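Local coordinates for protein halocarboxylic acid dehalogenase DehI (PDB 3BJX) that probably hydrolyses the carbon-halogen bond of 2-haloacids, as a Group I haloacid dehalogenase, at residues A124-N129 with I289-I294; S142-P147 with G272-L277; D194-H199 with P225-E230; A234-L239 with F283-T288. All blocks are in the same frame, centred on the assembly; numbering follows the deposited sequence.

Overall arrangement
Helix 267-299 is the element most of these contacts share: interactions 1, 2 and 4 all use it, at different heights, and interaction 3 is bonded to it. Interactions 1 and 2 pair it with helix 112-143 at places whose centres lie about 25 Å apart, and interaction 4 brings helix 230-248 against it about 11 Å from interaction 1. Interaction 3, also about 11 Å from interaction 4, reaches it through R228 and H198, which both bond to D286, and H196, which bonds to S290. Along the chain, interaction 1 encloses the others, interaction 3 is nested inside interaction 2, and interactions 2 and 4 cross. The result is an interlocked all-helical chain, with interactions 2 and 3 also touching the second subunit.

Interaction 1 of 4, residues A124-N129 with I289-I294; sequences AFNYGN and ISIIHI
N126 lays its amide against I291 and I292 of the facing helix: ND2 hydrogen-bonds to T295 OG1, which I291 O also holds, so the amide is tied to the helix it packs on. That leaves N126 OD1 lying over two neighbouring isoleucines, 3.3 Å from I291 CG2 and 3.6 Å from I292 CG1. With CG anti to the carbonyl carbon (chi1 -67°), the side chain, whose CB does not itself point at the other helix, swings its amide across to it. The backbones come nearest where N126 CA stands 6.2 Å from I292 CA. Here helices 112-143 and 267-299 of the all-helical chain run roughly antiparallel, their local axes 145° apart in direction and 9.5 Å apart at closest approach, in the buried interior. I291 also touches F125 and N129: its CG2 lies 4.3 Å from F125 CB, although the phenyl ring itself leads off to pack on helix 203-208. On its other branch, I291 CG1 is 4.4 Å from N129 ND2, a loose touch; that nitrogen is hydrogen-bonded to D204. A bound sulfate, probably from the crystallisation liquor, sits about 3 Å from the N129 side chain at nearest atoms, and may mark a pocket beside this helix pair.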
loop_
_atom_site.group_PDB
_atom_site.type_symbol
_atom_site.label_atom_id
_atom_site.label_comp_id
_atom_site.label_asym_id
_atom_site.label_seq_id
_atom_site.Cartn_x
_atom_site.Cartn_y
_atom_site.Cartn_z
ATOM N N ALA A 124 2.000 -9.743 23.809
ATOM C CA ALA A 124 0.661 -9.928 23.265
ATOM C C ALA A 124 0.637 -9.556 21.794
ATOM O O ALA A 124 -0.104 -10.159 21.008
ATOM C CB ALA A 124 -0.374 -9.087 24.038
ATOM N N PHE A 125 1.407 -8.534 21.438
ATOM C CA PHE A 125 1.456 -8.034 20.081
ATOM C C PHE A 125 2.326 -8.891 19.207
ATOM O O PHE A 125 1.927 -9.183 18.089
ATOM C CB PHE A 125 1.906 -6.569 20.015
ATOM C CG PHE A 125 0.814 -5.607 20.333
ATOM C CD1 PHE A 125 -0.155 -5.329 19.405
ATOM C CD2 PHE A 125 0.730 -5.017 21.589
ATOM C CE1 PHE A 125 -1.184 -4.462 19.708
ATOM C CE2 PHE A 125 -0.301 -4.161 21.889
ATOM C CZ PHE A 125 -1.262 -3.889 20.961
ATOM N N ASN A 126 3.511 -9.268 19.705
ATOM C CA ASN A 126 4.364 -10.273 19.049
ATOM C C ASN A 126 3.612 -11.520 18.652
ATOM O O ASN A 126 3.863 -12.065 17.586
ATOM C CB ASN A 126 5.570 -10.646 19.922
ATOM C CG ASN A 126 6.525 -9.503 20.079
ATOM O OD1 ASN A 126 6.417 -8.521 19.340
ATOM N ND2 ASN A 126 7.448 -9.592 21.044
ATOM N N TYR A 127 2.689 -11.956 19.512
ATOM C CA TYR A 127 1.851 -13.118 19.245
ATOM C C TYR A 127 0.780 -12.892 18.174
ATOM O O TYR A 127 0.602 -13.733 17.295
ATOM C CB TYR A 127 1.192 -13.646 20.533
ATOM C CG TYR A 127 0.334 -14.851 20.273
ATOM C CD1 TYR A 127 0.918 -16.092 20.053
ATOM C CD2 TYR A 127 -1.048 -14.751 20.199
ATOM C CE1 TYR A 127 0.156 -17.213 19.788
ATOM C CE2 TYR A 127 -1.840 -15.880 19.921
ATOM C CZ TYR A 127 -1.218 -17.116 19.718
ATOM O OH TYR A 127 -1.942 -18.270 19.443
ATOM N N GLY A 128 0.044 -11.784 18.259
ATOM C CA GLY A 128 -1.051 -11.576 17.333
ATOM C C GLY A 128 -0.685 -10.941 16.009
ATOM O O GLY A 128 -1.412 -11.095 15.039
ATOM N N ASN A 129 0.435 -10.223 15.977
ATOM C CA ASN A 129 0.812 -9.381 14.839
ATOM C C ASN A 129 0.956 -10.203 13.567
ATOM O O ASN A 129 0.291 -9.896 12.581
ATOM C CB ASN A 129 2.060 -8.511 15.149
ATOM C CG ASN A 129 1.706 -7.112 15.661
ATOM O OD1 ASN A 129 0.542 -6.707 15.638
ATOM N ND2 ASN A 129 2.712 -6.364 16.116
ATOM N N ILE A 289 7.718 -6.428 12.477
ATOM C CA ILE A 289 9.168 -6.264 12.623
ATOM C C ILE A 289 9.596 -5.296 13.728
ATOM O O ILE A 289 10.536 -5.589 14.470
ATOM C CB ILE A 289 9.829 -5.813 11.274
ATOM C CG1 ILE A 289 9.636 -6.880 10.193
ATOM C CG2 ILE A 289 11.304 -5.512 11.456
ATOM C CD1 ILE A 289 9.770 -6.311 8.790
ATOM N N SER A 290 8.955 -4.121 13.800
ATOM C CA SER A 290 9.398 -3.049 14.694
ATOM C C SER A 290 9.322 -3.472 16.167
ATOM O O SER A 290 10.213 -3.147 16.980
ATOM C CB SER A 290 8.533 -1.794 14.494
ATOM O OG SER A 290 8.782 -1.146 13.258
ATOM N N ILE A 291 8.229 -4.168 16.498
ATOM C CA ILE A 291 7.903 -4.566 17.876
ATOM C C ILE A 291 8.716 -5.773 18.306
ATOM O O ILE A 291 9.166 -5.840 19.447
ATOM C CB ILE A 291 6.352 -4.787 18.074
ATOM C CG1 ILE A 291 5.584 -3.495 17.740
ATOM C CG2 ILE A 291 6.017 -5.292 19.471
ATOM C CD1 ILE A 291 5.879 -2.312 18.610
ATOM N N ILE A 292 8.929 -6.714 17.388
ATOM C CA ILE A 292 9.854 -7.794 17.663
ATOM C C ILE A 292 11.262 -7.237 17.845
ATOM O O ILE A 292 11.992 -7.705 18.711
ATOM C CB ILE A 292 9.798 -8.919 16.575
ATOM C CG1 ILE A 292 8.559 -9.792 16.804
ATOM C CG2 ILE A 292 11.069 -9.795 16.592
ATOM C CD1 ILE A 292 8.357 -10.821 15.778
ATOM N N HIS A 293 11.636 -6.227 17.046
ATOM C CA HIS A 293 12.908 -5.538 17.270
ATOM C C HIS A 293 13.056 -4.939 18.648
ATOM O O HIS A 293 14.061 -5.166 19.298
ATOM C CB HIS A 293 13.210 -4.465 16.231
ATOM C CG HIS A 293 14.641 -4.025 16.256
ATOM N ND1 HIS A 293 15.687 -4.896 16.024
ATOM C CD2 HIS A 293 15.203 -2.818 16.513
ATOM C CE1 HIS A 293 16.828 -4.237 16.124
ATOM N NE2 HIS A 293 16.561 -2.978 16.425
ATOM N N ILE A 294 12.066 -4.181 19.099
ATOM C CA ILE A 294 12.072 -3.640 20.461
ATOM C C ILE A 294 12.174 -4.767 21.500
ATOM O O ILE A 294 12.974 -4.702 22.417
ATOM C CB ILE A 294 10.800 -2.787 20.705
ATOM C CG1 ILE A 294 10.877 -1.468 19.925
ATOM C CG2 ILE A 294 10.561 -2.531 22.190
ATOM C CD1 ILE A 294 9.513 -0.781 19.685
#

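Interaction 2 of 4, residues S142-P147 with G272-L277; sequences SMQMRP and GLTGVL
The last turn of helix 112-143 comes up against helix 267-299 with M143 CA 6.3 Å from T274 CA. M143, a selenomethionine, does most of the touching. Its CG, anti to the backbone N (chi1 -179°), faces T274 OG1 at 3.6 Å and L277 CD1 at 3.8 Å. Bends at chi2 and chi3 then bring M143 CE round to L273 CD2, 3.3 Å away, tighter than usual for two carbons, the side chains crossing at about a right angle. Cutting L273 back to an alanine would probably open a gap beside this methyl and let the end of M143 turn more freely. T274 OG1 bonds back to L270 O in its own helix, while T274 CG2 rests on Q144. A water bridges the two segments, accepting from Q144 NE2 at 2.9 Å and donating to T274 O at 2.6 Å. Beyond Q144, R146 reaches D194 and H198 of the second subunit. The helix end itself is a Schellman motif, with M145 at positive phi (60°), M145 N bonded to S142 O and R146 N to E141 O; here such a terminus turns the chain out from a buried helix pair to the dimer interface.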
loop_
_atom_site.group_PDB
_atom_site.type_symbol
_atom_site.label_atom_id
_atom_site.label_comp_id
_atom_site.label_asym_id
_atom_site.label_seq_id
_atom_site.Cartn_x
_atom_site.Cartn_y
_atom_site.Cartn_z
ATOM N N SER A 142 -7.781 -12.523 -1.884
ATOM C CA SER A 142 -9.081 -12.885 -2.456
ATOM C C SER A 142 -9.837 -11.660 -2.998
ATOM O O SER A 142 -10.484 -11.721 -4.061
ATOM C CB SER A 142 -9.931 -13.678 -1.458
ATOM O OG SER A 142 -10.092 -12.980 -0.233
HETATM N N MSE A 143 -9.745 -10.550 -2.267
HETATM C CA MSE A 143 -10.205 -9.252 -2.755
HETATM C C MSE A 143 -9.689 -8.980 -4.161
HETATM O O MSE A 143 -10.405 -8.446 -4.998
HETATM C CB MSE A 143 -9.736 -8.139 -1.820
HETATM C CG MSE A 143 -10.176 -6.746 -2.212
HETATM SE SE MSE A 143 -12.127 -6.620 -2.420
HETATM C CE MSE A 143 -12.664 -7.413 -0.709
ATOM N N GLN A 144 -8.444 -9.364 -4.414
ATOM C CA GLN A 144 -7.837 -9.206 -5.735
ATOM C C GLN A 144 -7.950 -10.428 -6.694
ATOM O O GLN A 144 -7.191 -10.532 -7.641
ATOM C CB GLN A 144 -6.383 -8.732 -5.594
ATOM C CG GLN A 144 -6.254 -7.356 -4.968
ATOM C CD GLN A 144 -4.797 -6.970 -4.790
ATOM O OE1 GLN A 144 -3.945 -7.446 -5.526
ATOM N NE2 GLN A 144 -4.506 -6.106 -3.810
HETATM N N MSE A 145 -8.909 -11.323 -6.451
HETATM C CA MSE A 145 -9.197 -12.463 -7.353
HETATM C C MSE A 145 -8.020 -13.447 -7.571
HETATM O O MSE A 145 -7.777 -13.937 -8.691
HETATM C CB MSE A 145 -9.693 -11.951 -8.712
HETATM C CG MSE A 145 -10.660 -10.794 -8.637
HETATM SE SE MSE A 145 -12.436 -11.432 -8.238
HETATM C CE MSE A 145 -12.798 -12.479 -9.864
ATOM N N ARG A 146 -7.276 -13.697 -6.506
ATOM C CA ARG A 146 -6.242 -14.718 -6.520
ATOM C C ARG A 146 -6.599 -15.750 -5.461
ATOM O O ARG A 146 -7.278 -15.421 -4.480
ATOM C CB ARG A 146 -4.829 -14.114 -6.361
ATOM C CG ARG A 146 -4.303 -13.476 -7.670
ATOM C CD ARG A 146 -2.840 -13.002 -7.571
ATOM N NE ARG A 146 -2.675 -11.912 -6.615
ATOM C CZ ARG A 146 -2.698 -10.613 -6.908
ATOM N NH1 ARG A 146 -2.874 -10.193 -8.161
ATOM N NH2 ARG A 146 -2.540 -9.721 -5.926
ATOM N N PRO A 147 -6.194 -17.014 -5.682
ATOM C CA PRO A 147 -6.685 -18.101 -4.825
ATOM C C PRO A 147 -6.167 -18.087 -3.374
ATOM O O PRO A 147 -5.007 -17.750 -3.086
ATOM C CB PRO A 147 -6.260 -19.365 -5.583
ATOM C CG PRO A 147 -5.095 -18.953 -6.399
ATOM C CD PRO A 147 -5.300 -17.509 -6.754
ATOM N N GLY A 272 -11.648 1.155 -2.429
ATOM C CA GLY A 272 -11.070 1.670 -1.176
ATOM C C GLY A 272 -10.679 0.506 -0.295
ATOM O O GLY A 272 -9.608 0.480 0.299
ATOM N N LEU A 273 -11.574 -0.465 -0.231
ATOM C CA LEU A 273 -11.327 -1.738 0.411
ATOM C C LEU A 273 -10.062 -2.465 -0.143
ATOM O O LEU A 273 -9.245 -2.987 0.637
ATOM C CB LEU A 273 -12.568 -2.608 0.219
ATOM C CG LEU A 273 -12.541 -3.997 0.813
ATOM C CD1 LEU A 273 -12.230 -3.878 2.284
ATOM C CD2 LEU A 273 -13.917 -4.656 0.573
ATOM N N THR A 274 -9.927 -2.503 -1.469
ATOM C CA THR A 274 -8.757 -3.109 -2.117
ATOM C C THR A 274 -7.493 -2.396 -1.685
ATOM O O THR A 274 -6.512 -3.062 -1.343
ATOM C CB THR A 274 -8.834 -3.049 -3.662
ATOM O OG1 THR A 274 -9.992 -3.751 -4.113
ATOM C CG2 THR A 274 -7.584 -3.642 -4.316
ATOM N N GLY A 275 -7.523 -1.061 -1.715
ATOM C CA GLY A 275 -6.382 -0.209 -1.348
ATOM C C GLY A 275 -6.053 -0.309 0.131
ATOM O O GLY A 275 -4.892 -0.283 0.517
ATOM N N VAL A 276 -7.080 -0.450 0.953
ATOM C CA VAL A 276 -6.919 -0.570 2.405
ATOM C C VAL A 276 -6.230 -1.892 2.783
ATOM O O VAL A 276 -5.300 -1.907 3.600
ATOM C CB VAL A 276 -8.286 -0.402 3.130
ATOM C CG1 VAL A 276 -8.225 -0.866 4.568
ATOM C CG2 VAL A 276 -8.716 1.038 3.101
ATOM N N LEU A 277 -6.659 -2.980 2.146
ATOM C CA LEU A 277 -6.059 -4.309 2.345
ATOM C C LEU A 277 -4.601 -4.378 1.899
ATOM O O LEU A 277 -3.753 -4.882 2.641
ATOM C CB LEU A 277 -6.898 -5.396 1.667
ATOM C CG LEU A 277 -8.206 -5.678 2.427
ATOM C CD1 LEU A 277 -9.268 -6.217 1.490
ATOM C CD2 LEU A 277 -7.977 -6.605 3.659
HETATM O O HOH W 1 -6.417 -5.657 -1.657
#

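Interaction 3 of 4, residues D194-H199 with P225-E230; sequences DLHYHH and PVARTE. With SO4 (sulfate ion), chain K.
This contact, mixed in character, sets the C-terminal end of helix 183-195 and the turn after it against the tight turn that leads into helix 230-248, with H196 CA 6.0 Å from A227 CA. One hydrogen bond ties them, from R228 NH1 to H196 O at 2.8 Å, with an N-H...O angle of 154°. The oxygen lies close to the guanidinium plane, while the donor is tilted 21° from the carbonyl plane. R228 CG comes to the edge of the Y197 ring, 3.8 Å from Y197 CD2, and bends at chi2 and chi3 then turn the guanidinium to H196 O. Beside it A227 makes the apolar part: its CB sits over one face of the H196 imidazole in a CH-pi contact, 4.2 Å from the ring centroid, and also touches L195 CD2 at 4.0 Å. NE of R228 forms a salt bridge with D233, and NH1 bridges to D286, which H198 NE2 bonds as well; H196 NE2 bonds to S290. Y197 OH donates to O1 of a sulfate at 2.8 Å, the ion probably coming from the crystallisation liquor, and the Y197 ring makes a cation-pi contact with R244 of the second subunit. Both loops are standard helix ends: Y197 has the positive phi of a Schellman motif that closes one helix, and V226 to T229 form a type II beta turn in which T229 is the N-cap of the next.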
loop_
_atom_site.group_PDB
_atom_site.type_symbol
_atom_site.label_atom_id
_atom_site.label_comp_id
_atom_site.label_asym_id
_atom_site.label_seq_id
_atom_site.Cartn_x
_atom_site.Cartn_y
_atom_site.Cartn_z
ATOM N N ASP A 194 4.767 8.574 11.253
ATOM C CA ASP A 194 5.598 9.196 10.222
ATOM C C ASP A 194 6.965 8.510 10.066
ATOM O O ASP A 194 7.424 8.306 8.944
ATOM C CB ASP A 194 5.758 10.704 10.451
ATOM C CG ASP A 194 4.475 11.489 10.178
ATOM O OD1 ASP A 194 3.539 10.960 9.521
ATOM O OD2 ASP A 194 4.400 12.658 10.629
ATOM N N LEU A 195 7.598 8.129 11.172
ATOM C CA LEU A 195 8.874 7.388 11.112
ATOM C C LEU A 195 8.850 6.169 10.164
ATOM O O LEU A 195 9.823 5.896 9.477
ATOM C CB LEU A 195 9.317 6.945 12.504
ATOM C CG LEU A 195 10.815 6.629 12.680
ATOM C CD1 LEU A 195 11.589 7.882 13.059
ATOM C CD2 LEU A 195 11.015 5.549 13.732
ATOM N N HIS A 196 7.729 5.454 10.145
ATOM C CA HIS A 196 7.557 4.251 9.343
ATOM C C HIS A 196 6.929 4.584 7.983
ATOM O O HIS A 196 6.667 3.693 7.169
ATOM C CB HIS A 196 6.633 3.291 10.090
ATOM C CG HIS A 196 7.240 2.689 11.322
ATOM N ND1 HIS A 196 7.346 3.372 12.515
ATOM C CD2 HIS A 196 7.728 1.446 11.557
ATOM C CE1 HIS A 196 7.905 2.590 13.420
ATOM N NE2 HIS A 196 8.140 1.413 12.868
ATOM N N TYR A 197 6.694 5.880 7.758
ATOM C CA TYR A 197 5.860 6.386 6.659
ATOM C C TYR A 197 4.524 5.673 6.600
ATOM O O TYR A 197 4.130 5.126 5.555
ATOM C CB TYR A 197 6.623 6.390 5.315
ATOM C CG TYR A 197 7.784 7.353 5.361
ATOM C CD1 TYR A 197 7.578 8.719 5.204
ATOM C CD2 TYR A 197 9.079 6.903 5.614
ATOM C CE1 TYR A 197 8.623 9.619 5.284
ATOM C CE2 TYR A 197 10.147 7.798 5.682
ATOM C CZ TYR A 197 9.908 9.159 5.519
ATOM O OH TYR A 197 10.961 10.054 5.587
ATOM N N HIS A 198 3.841 5.687 7.741
ATOM C CA HIS A 198 2.535 5.049 7.918
ATOM C C HIS A 198 1.416 6.101 7.955
ATOM O O HIS A 198 1.667 7.269 8.222
ATOM C CB HIS A 198 2.517 4.294 9.247
ATOM C CG HIS A 198 3.191 2.951 9.212
ATOM N ND1 HIS A 198 3.528 2.262 10.359
ATOM C CD2 HIS A 198 3.587 2.171 8.177
ATOM C CE1 HIS A 198 4.082 1.106 10.026
ATOM N NE2 HIS A 198 4.121 1.024 8.709
ATOM N N HIS A 199 0.183 5.677 7.695
ATOM C CA HIS A 199 -0.992 6.567 7.652
ATOM C C HIS A 199 -1.465 6.924 9.068
ATOM O O HIS A 199 -2.206 7.894 9.269
ATOM C CB HIS A 199 -2.130 5.882 6.902
ATOM C CG HIS A 199 -2.480 4.542 7.474
ATOM N ND1 HIS A 199 -1.642 3.452 7.370
ATOM C CD2 HIS A 199 -3.556 4.124 8.182
ATOM C CE1 HIS A 199 -2.189 2.421 7.985
ATOM N NE2 HIS A 199 -3.352 2.801 8.483
ATOM N N PRO A 225 16.935 4.354 14.211
ATOM C CA PRO A 225 18.016 3.903 13.340
ATOM C C PRO A 225 17.706 2.693 12.468
ATOM O O PRO A 225 18.521 2.354 11.605
ATOM C CB PRO A 225 19.141 3.557 14.337
ATOM C CG PRO A 225 18.441 3.161 15.565
ATOM C CD PRO A 225 17.202 4.016 15.629
ATOM N N VAL A 226 16.568 2.027 12.696
ATOM C CA VAL A 226 16.267 0.793 11.964
ATOM C C VAL A 226 15.110 0.881 10.986
ATOM O O VAL A 226 15.194 0.316 9.892
ATOM C CB VAL A 226 16.064 -0.443 12.885
ATOM C CG1 VAL A 226 17.343 -0.789 13.574
ATOM C CG2 VAL A 226 14.953 -0.205 13.902
ATOM N N ALA A 227 14.031 1.553 11.387
ATOM C CA ALA A 227 12.842 1.670 10.564
ATOM C C ALA A 227 13.158 2.291 9.207
ATOM O O ALA A 227 13.970 3.211 9.115
ATOM C CB ALA A 227 11.779 2.480 11.288
ATOM N N ARG A 228 12.509 1.782 8.160
ATOM C CA ARG A 228 12.693 2.243 6.776
ATOM C C ARG A 228 14.130 2.226 6.204
ATOM O O ARG A 228 14.400 2.861 5.183
ATOM C CB ARG A 228 12.009 3.603 6.558
ATOM C CG ARG A 228 10.504 3.556 6.833
ATOM C CD ARG A 228 9.699 3.091 5.620
ATOM N NE ARG A 228 9.690 1.653 5.355
ATOM C CZ ARG A 228 8.723 0.804 5.723
ATOM N NH1 ARG A 228 7.681 1.204 6.448
ATOM N NH2 ARG A 228 8.809 -0.468 5.381
ATOM N N THR A 229 15.031 1.478 6.847
ATOM C CA THR A 229 16.348 1.215 6.290
ATOM C C THR A 229 16.198 0.126 5.224
ATOM O O THR A 229 15.169 -0.551 5.183
ATOM C CB THR A 229 17.369 0.784 7.371
ATOM O OG1 THR A 229 16.916 -0.404 8.042
ATOM C CG2 THR A 229 17.619 1.923 8.392
ATOM N N GLU A 230 17.198 -0.017 4.353
ATOM C CA GLU A 230 17.219 -1.046 3.312
ATOM C C GLU A 230 16.911 -2.432 3.861
ATOM O O GLU A 230 16.030 -3.130 3.348
ATOM C CB GLU A 230 18.604 -1.100 2.664
ATOM C CG GLU A 230 18.699 -0.619 1.241
ATOM C CD GLU A 230 20.128 -0.753 0.698
ATOM O OE1 GLU A 230 20.921 -1.547 1.276
ATOM O OE2 GLU A 230 20.455 -0.056 -0.303
HETATM S S SO4 K . 11.547 12.410 3.615
HETATM O O1 SO4 K . 11.834 12.627 5.036
HETATM O O2 SO4 K . 12.467 11.422 3.051
HETATM O O3 SO4 K . 10.181 11.916 3.483
HETATM O O4 SO4 K . 11.684 13.664 2.880
#

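Interaction 4 of 4, residues A234-L239 with F283-T288; sequences AKSREL and FIADIT
One hydrogen bond joins residues 234-239 to 283-288: S236 OG donates to D286 OD1 at 2.7 Å, meeting the oxygen nearly along its C-O bond. The serine hydroxyl is set anti to the backbone N (chi1 -176°), which carries it across to the aspartate; D286 in turn starts out away from helix 230-248, and its carboxylate curls back to receive it. Replacing D286 by an alanine would probably leave S236 OG without this acceptor, and take from R228 one of its two carboxylate partners and from H198 its OD2 acceptor.

The van der Waals contacts centre on A285, whose small side chain lets the backbones draw near, S236 CA and A285 CA being 5.4 Å apart. Its CB lies 3.6 Å from S236 OG and 4.0 Å from L239 CB. L239 extends further along, its CD2 reaching T288 CG2 at 4.1 Å. T288 turns its hydroxyl back on its own helix, where OG1 bonds to I284 O, which also accepts from T288 N.

The charged pair lies within one helix: K235 NZ and E238 OE1 form a salt bridge at 3.3 Å, and R90 bonds to both residues.

The local axes are 8.8 Å apart, with N-to-C directions at 123°; S236 and A285, both small and buried, sit at the closest point of this crossing between helices 230-248 and 267-299 of the all-helical fold.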
loop_
_atom_site.group_PDB
_atom_site.type_symbol
_atom_site.label_atom_id
_atom_site.label_comp_id
_atom_site.label_asym_id
_atom_site.label_seq_id
_atom_site.Cartn_x
_atom_site.Cartn_y
_atom_site.Cartn_z
ATOM N N ALA A 234 13.648 -4.635 3.191
ATOM C CA ALA A 234 13.843 -5.984 2.656
ATOM C C ALA A 234 13.168 -7.070 3.492
ATOM O O ALA A 234 12.611 -8.029 2.953
ATOM C CB ALA A 234 15.330 -6.280 2.490
ATOM N N LYS A 235 13.227 -6.919 4.805
ATOM C CA LYS A 235 12.601 -7.848 5.729
ATOM C C LYS A 235 11.069 -7.783 5.662
ATOM O O LYS A 235 10.418 -8.824 5.726
ATOM C CB LYS A 235 13.086 -7.570 7.165
ATOM C CG LYS A 235 12.499 -8.482 8.228
ATOM C CD LYS A 235 12.821 -9.912 7.956
ATOM C CE LYS A 235 14.285 -10.267 8.245
ATOM N NZ LYS A 235 14.543 -11.714 7.896
ATOM N N SER A 236 10.518 -6.566 5.556
ATOM C CA SER A 236 9.095 -6.357 5.322
ATOM C C SER A 236 8.593 -7.003 4.010
ATOM O O SER A 236 7.598 -7.734 4.018
ATOM C CB SER A 236 8.767 -4.859 5.378
ATOM O OG SER A 236 7.372 -4.649 5.233
ATOM N N ARG A 237 9.297 -6.761 2.899
ATOM C CA ARG A 237 9.004 -7.435 1.629
ATOM C C ARG A 237 8.976 -8.977 1.795
ATOM O O ARG A 237 8.072 -9.644 1.295
ATOM C CB ARG A 237 9.965 -6.968 0.526
ATOM C CG ARG A 237 9.349 -5.867 -0.425
ATOM C CD ARG A 237 10.323 -4.756 -0.930
ATOM N NE ARG A 237 11.711 -5.195 -1.111
ATOM C CZ ARG A 237 12.784 -4.430 -0.873
ATOM N NH1 ARG A 237 12.675 -3.175 -0.429
ATOM N NH2 ARG A 237 13.989 -4.932 -1.058
ATOM N N GLU A 238 9.923 -9.519 2.554
ATOM C CA GLU A 238 9.983 -10.965 2.826
ATOM C C GLU A 238 8.776 -11.517 3.600
ATOM O O GLU A 238 8.280 -12.593 3.290
ATOM C CB GLU A 238 11.289 -11.314 3.555
ATOM C CG GLU A 238 11.266 -12.652 4.281
ATOM C CD GLU A 238 12.514 -12.868 5.086
ATOM O OE1 GLU A 238 13.487 -12.145 4.810
ATOM O OE2 GLU A 238 12.524 -13.741 5.978
ATOM N N LEU A 239 8.320 -10.776 4.605
ATOM C CA LEU A 239 7.121 -11.120 5.346
ATOM C C LEU A 239 5.877 -11.032 4.500
ATOM O O LEU A 239 5.070 -11.960 4.516
ATOM C CB LEU A 239 6.966 -10.205 6.559
ATOM C CG LEU A 239 7.288 -10.796 7.921
ATOM C CD1 LEU A 239 8.592 -11.536 7.882
ATOM C CD2 LEU A 239 7.304 -9.669 8.969
ATOM N N PHE A 283 1.705 -2.636 6.384
ATOM C CA PHE A 283 1.643 -1.977 7.682
ATOM C C PHE A 283 1.913 -2.977 8.787
ATOM O O PHE A 283 2.798 -2.747 9.641
ATOM C CB PHE A 283 0.294 -1.262 7.863
ATOM C CG PHE A 283 0.130 -0.558 9.203
ATOM C CD1 PHE A 283 0.302 0.814 9.305
ATOM C CD2 PHE A 283 -0.208 -1.269 10.350
ATOM C CE1 PHE A 283 0.153 1.473 10.514
ATOM C CE2 PHE A 283 -0.364 -0.622 11.578
ATOM C CZ PHE A 283 -0.177 0.751 11.653
ATOM N N ILE A 284 1.162 -4.089 8.755
ATOM C CA ILE A 284 1.307 -5.185 9.721
ATOM C C ILE A 284 2.695 -5.799 9.640
ATOM O O ILE A 284 3.344 -5.989 10.675
ATOM C CB ILE A 284 0.302 -6.332 9.512
ATOM C CG1 ILE A 284 -1.129 -5.823 9.309
ATOM C CG2 ILE A 284 0.413 -7.347 10.688
ATOM C CD1 ILE A 284 -1.840 -5.431 10.533
ATOM N N ALA A 285 3.145 -6.151 8.434
ATOM C CA ALA A 285 4.550 -6.586 8.253
ATOM C C ALA A 285 5.514 -5.618 8.953
ATOM O O ALA A 285 6.332 -6.054 9.770
ATOM C CB ALA A 285 4.920 -6.763 6.789
ATOM N N ASP A 286 5.410 -4.316 8.668
ATOM C CA ASP A 286 6.330 -3.331 9.259
ATOM C C ASP A 286 6.252 -3.378 10.770
ATOM O O ASP A 286 7.297 -3.360 11.444
ATOM C CB ASP A 286 5.991 -1.895 8.840
ATOM C CG ASP A 286 6.165 -1.641 7.352
ATOM O OD1 ASP A 286 6.830 -2.416 6.642
ATOM O OD2 ASP A 286 5.623 -0.626 6.891
ATOM N N ILE A 287 5.018 -3.386 11.295
ATOM C CA ILE A 287 4.801 -3.349 12.737
ATOM C C ILE A 287 5.247 -4.649 13.371
ATOM O O ILE A 287 5.857 -4.624 14.445
ATOM C CB ILE A 287 3.331 -2.989 13.160
ATOM C CG1 ILE A 287 2.897 -1.610 12.626
ATOM C CG2 ILE A 287 3.197 -2.999 14.675
ATOM C CD1 ILE A 287 3.731 -0.420 13.115
ATOM N N THR A 288 4.957 -5.777 12.718
ATOM C CA THR A 288 5.459 -7.068 13.176
ATOM C C THR A 288 6.981 -6.996 13.427
ATOM O O THR A 288 7.475 -7.441 14.476
ATOM C CB THR A 288 5.101 -8.271 12.213
ATOM O OG1 THR A 288 3.685 -8.500 12.189
ATOM C CG2 THR A 288 5.756 -9.561 12.719
#